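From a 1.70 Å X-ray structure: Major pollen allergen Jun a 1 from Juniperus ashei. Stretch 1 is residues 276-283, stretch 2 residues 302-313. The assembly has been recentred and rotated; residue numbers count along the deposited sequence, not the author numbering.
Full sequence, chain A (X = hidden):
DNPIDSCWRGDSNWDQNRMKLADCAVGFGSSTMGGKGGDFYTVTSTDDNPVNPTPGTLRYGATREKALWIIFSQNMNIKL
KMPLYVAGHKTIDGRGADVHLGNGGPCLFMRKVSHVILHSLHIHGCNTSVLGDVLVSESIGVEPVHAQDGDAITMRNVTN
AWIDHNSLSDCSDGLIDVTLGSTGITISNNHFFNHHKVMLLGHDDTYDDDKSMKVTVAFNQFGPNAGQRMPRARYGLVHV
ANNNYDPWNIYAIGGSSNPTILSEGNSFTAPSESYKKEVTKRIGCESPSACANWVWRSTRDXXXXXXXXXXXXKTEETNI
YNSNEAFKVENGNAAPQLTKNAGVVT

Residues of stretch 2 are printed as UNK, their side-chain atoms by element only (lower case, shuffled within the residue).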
# COMPACT_ATOMS: atom_id res chain seq x y z
N LYS A 276 0.15 14.30 21.85
CA LYS A 276 0.35 13.44 20.69
C LYS A 276 0.72 12.02 21.10
O LYS A 276 1.11 11.22 20.25
CB LYS A 276 1.48 13.98 19.79
CG LYS A 276 1.23 15.36 19.20
CD LYS A 276 2.34 15.76 18.24
CE LYS A 276 2.11 17.17 17.71
NZ LYS A 276 2.98 17.49 16.54
N LYS A 277 0.64 11.68 22.39
CA LYS A 277 1.09 10.38 22.85
C LYS A 277 0.17 9.25 22.41
O LYS A 277 0.60 8.10 22.30
CB LYS A 277 1.13 10.36 24.41
CG LYS A 277 2.15 11.34 24.97
CD LYS A 277 3.58 10.96 24.62
CE LYS A 277 4.62 11.82 25.36
NZ LYS A 277 6.01 11.51 24.87
N GLU A 278 -1.10 9.56 22.15
CA GLU A 278 -2.07 8.52 21.82
C GLU A 278 -1.88 8.02 20.38
O GLU A 278 -1.84 8.81 19.43
CB GLU A 278 -3.52 8.99 21.99
CG GLU A 278 -4.42 7.74 21.94
CD GLU A 278 -5.89 8.05 22.07
OE1 GLU A 278 -6.20 9.15 22.58
OE2 GLU A 278 -6.73 7.20 21.67
N VAL A 279 -1.75 6.71 20.24
CA VAL A 279 -1.51 6.12 18.92
C VAL A 279 -2.78 6.25 18.07
O VAL A 279 -2.70 6.55 16.88
CB VAL A 279 -1.16 4.64 19.07
CG1 VAL A 279 -1.30 3.88 17.75
CG2 VAL A 279 0.24 4.46 19.66
N THR A 280 -3.92 5.99 18.70
CA THR A 280 -5.25 5.93 18.13
C THR A 280 -6.00 7.26 18.09
O THR A 280 -5.85 8.15 18.92
CB THR A 280 -6.17 4.99 18.95
OG1 THR A 280 -5.87 5.17 20.36
CG2 THR A 280 -5.89 3.53 18.63
N LYS A 281 -6.85 7.37 17.07
CA LYS A 281 -7.76 8.49 16.96
C LYS A 281 -9.08 8.08 16.32
O LYS A 281 -9.10 7.65 15.17
CB LYS A 281 -7.16 9.66 16.15
CG LYS A 281 -8.02 10.92 16.33
CD LYS A 281 -7.26 12.15 15.86
CE LYS A 281 -8.23 13.33 15.73
NZ LYS A 281 -8.36 13.78 14.32
N ARG A 282 -10.17 8.21 17.07
CA ARG A 282 -11.51 7.97 16.55
C ARG A 282 -12.11 9.26 16.03
O ARG A 282 -12.13 10.29 16.70
CB ARG A 282 -12.46 7.41 17.62
CG ARG A 282 -12.31 5.92 17.84
CD ARG A 282 -11.69 5.70 19.22
NE ARG A 282 -11.77 4.28 19.60
CZ ARG A 282 -10.70 3.70 20.15
NH1 ARG A 282 -9.60 4.42 20.35
NH2 ARG A 282 -10.80 2.43 20.48
N ILE A 283 -12.63 9.19 14.82
CA ILE A 283 -13.19 10.39 14.19
C ILE A 283 -14.67 10.22 13.97
O ILE A 283 -15.10 9.19 13.43
CB ILE A 283 -12.40 10.61 12.89
CG1 ILE A 283 -10.93 10.93 13.14
CG2 ILE A 283 -13.04 11.68 12.02
CD1 ILE A 283 -9.96 10.44 12.09
N UNK A 302 4.30 -2.92 21.12
CA UNK A 302 5.32 -2.35 22.00
C UNK A 302 5.18 -0.82 22.00
O UNK A 302 4.84 -0.29 20.93
c UNK A 302 6.71 -2.79 21.59
N UNK A 303 5.41 -0.16 23.13
CA UNK A 303 5.15 1.27 23.24
C UNK A 303 6.37 1.98 23.79
O UNK A 303 6.90 1.61 24.83
c UNK A 303 1.13 -0.92 23.54
c UNK A 303 3.94 1.59 24.15
c UNK A 303 0.39 -0.27 22.58
c UNK A 303 0.78 0.99 22.14
c UNK A 303 2.68 0.94 23.61
c UNK A 303 1.92 1.58 22.66
c UNK A 303 2.26 -0.31 24.05
N UNK A 304 6.83 3.00 23.07
CA UNK A 304 8.05 3.68 23.47
C UNK A 304 7.75 5.16 23.66
O UNK A 304 6.88 5.73 22.99
c UNK A 304 10.25 1.65 20.96
c UNK A 304 9.12 3.44 22.40
c UNK A 304 9.46 1.95 22.22
c UNK A 304 10.38 4.25 22.68
N UNK A 305 8.45 5.79 24.60
CA UNK A 305 8.34 7.23 24.82
C UNK A 305 6.93 7.64 25.17
O UNK A 305 6.50 8.73 24.80
n UNK A 305 8.86 10.50 23.25
c UNK A 305 8.81 8.04 23.59
o UNK A 305 9.88 9.64 25.03
c UNK A 305 9.21 9.46 24.00
N UNK A 306 6.19 6.79 25.92
CA UNK A 306 4.91 7.26 26.44
C UNK A 306 3.73 6.99 25.52
O UNK A 306 2.59 7.37 25.80
N UNK A 307 3.96 6.33 24.40
CA UNK A 307 2.88 5.97 23.48
C UNK A 307 1.85 5.07 24.15
O UNK A 307 2.26 4.21 24.94
c UNK A 307 3.47 5.22 22.28
N UNK A 308 0.58 5.21 23.80
CA UNK A 308 -0.41 4.24 24.23
C UNK A 308 -1.53 4.11 23.20
O UNK A 308 -1.81 5.04 22.42
c UNK A 308 -3.57 7.43 25.34
c UNK A 308 -1.00 4.63 25.60
c UNK A 308 -1.46 8.36 25.93
c UNK A 308 -0.84 7.13 25.93
c UNK A 308 -1.62 6.01 25.62
c UNK A 308 -2.95 6.19 25.33
o UNK A 308 -3.38 9.76 25.64
c UNK A 308 -2.79 8.52 25.64
N UNK A 309 -2.17 2.95 23.24
CA UNK A 309 -3.27 2.62 22.33
C UNK A 309 -4.56 2.51 23.13
O UNK A 309 -4.59 1.75 24.10
c UNK A 309 -5.91 -0.10 19.68
c UNK A 309 -3.83 0.80 20.52
c UNK A 309 -2.94 1.30 21.63
c UNK A 309 -5.37 -0.12 18.39
c UNK A 309 -5.12 0.36 20.72
c UNK A 309 -3.30 0.78 19.23
c UNK A 309 -4.08 0.33 18.18
N UNK A 310 -5.60 3.22 22.73
CA UNK A 310 -6.88 3.09 23.44
C UNK A 310 -7.72 2.05 22.71
O UNK A 310 -8.22 2.27 21.60
c UNK A 310 -8.95 4.31 24.16
c UNK A 310 -6.72 5.41 24.36
c UNK A 310 -7.57 4.45 23.53
N UNK A 311 -7.83 0.90 23.35
CA UNK A 311 -8.58 -0.24 22.83
C UNK A 311 -10.08 -0.12 23.01
O UNK A 311 -10.54 0.61 23.91
o UNK A 311 -7.00 -2.02 22.87
c UNK A 311 -8.11 -1.51 23.59
N UNK A 312 -10.84 -0.83 22.19
CA UNK A 312 -12.29 -0.93 22.42
C UNK A 312 -12.75 -2.30 21.89
O UNK A 312 -12.16 -2.84 20.94
o UNK A 312 -12.79 0.42 20.43
c UNK A 312 -13.08 0.22 21.80
N UNK A 313 -13.76 -2.88 22.51
CA UNK A 313 -14.23 -4.23 22.15
C UNK A 313 -13.54 -5.24 23.04
O UNK A 313 -12.58 -4.88 23.74
O HOH W 1 -13.98 2.83 19.63

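Position 302 has one side-chain carbon and lies beyond the reach of stretch 1. It is Ala302.

Position 303 has one carbon followed by a ring of six carbons, with no oxygen. The ring presents its edge to Val279 CG2. This is Phe303, and the approach from Val279 CG2 to Phe303 CE1 is 4.3 Å.

Position 304 carries four carbons, forked at the first, with one arm two carbons long. It makes no contact with stretch 1. It is Ile304, and it opens a type I' turn.

Position 305 has two carbons, the second bearing one oxygen and one nitrogen. The side-chain nitrogen comes near Lys277 NZ. An amide fits, and phi/psi of 59/35 suits a residue that tolerates left-handed angles. It is Asn305. Lys277 NZ donates a hydrogen bond to Asn305 O at 2.8 Å. The side-chain nitrogen ND2 of Asn305 lies 3.4 Å from Lys277 NZ, but both are donors and no bond forms.

Position 306 has no side-chain atoms. At phi/psi of 91/2 a CB would be jammed against the carbonyl O of Asn305. An ideal CB at 306 would also sit tightly, 3.4 Å from Lys277 CD. It is Gly306.

Position 307 has one carbon, CB, 4.2 Å from Val279 CG2. It is Ala307. Ala307 N closes the turn with a hydrogen bond to Ile304 O at 3.3 Å.

Position 308 has one carbon, then a six-carbon ring bearing one oxygen. The backbone CA of Glu278 lies over one face of the ring. It is Tyr308. Glu278 CA is 4.0 Å from the Tyr308 ring centroid, a CH-pi contact. The chi1 rotamer is p.

Position 309 has one carbon and a six-carbon ring without oxygen. A methyl of Thr280 sits over its face. It is Phe309. Thr280 CG2 is 3.5 Å from the Phe309 ring centroid and nearly on the ring normal. Val279 CG1 also approaches Phe309 CD2, at 4.0 Å.

Position 310 has one carbon carrying two more; one of these meets the Glu278 carboxylate. It is Val310. Val310 CG2 is 3.2 Å from Glu278 OE2.

Position 311 has one carbon and one oxygen. Its CB points away from stretch 1. It is Ser311.

Position 312 also has one carbon and one oxygen, but its CB points toward stretch 1. The oxygen meets the Arg282 guanidinium. It is Ser312. Arg282 NH2 donates to Ser312 OG at 2.8 Å. Water 1 links Ser312 OG to Arg282 NE.

Position 313 has no side-chain atoms, and its backbone angles call for glycine. It is Gly313.

The contact rests on a single beta bridge between Glu278 and Tyr308. Tyr308 N donates to Lys277 O at 3.3 Å, and Val279 N donates to Tyr308 O at 2.7 Å. Beyond the bridge, side chains bind backbone. Thr280 OG1 accepts from Val310 N at 3.1 Å while donating to Glu278 OE2 at 2.6 Å. Arg282 NH1 and NH2 both donate to Val310 O, each at 2.8 Å. Apolar packing around Val279 and the CH-pi contacts add to the contact, which buries 598 Å² in all, both sides summed.

Stretch 2, residues 302-313: AFINGAYFVSSG
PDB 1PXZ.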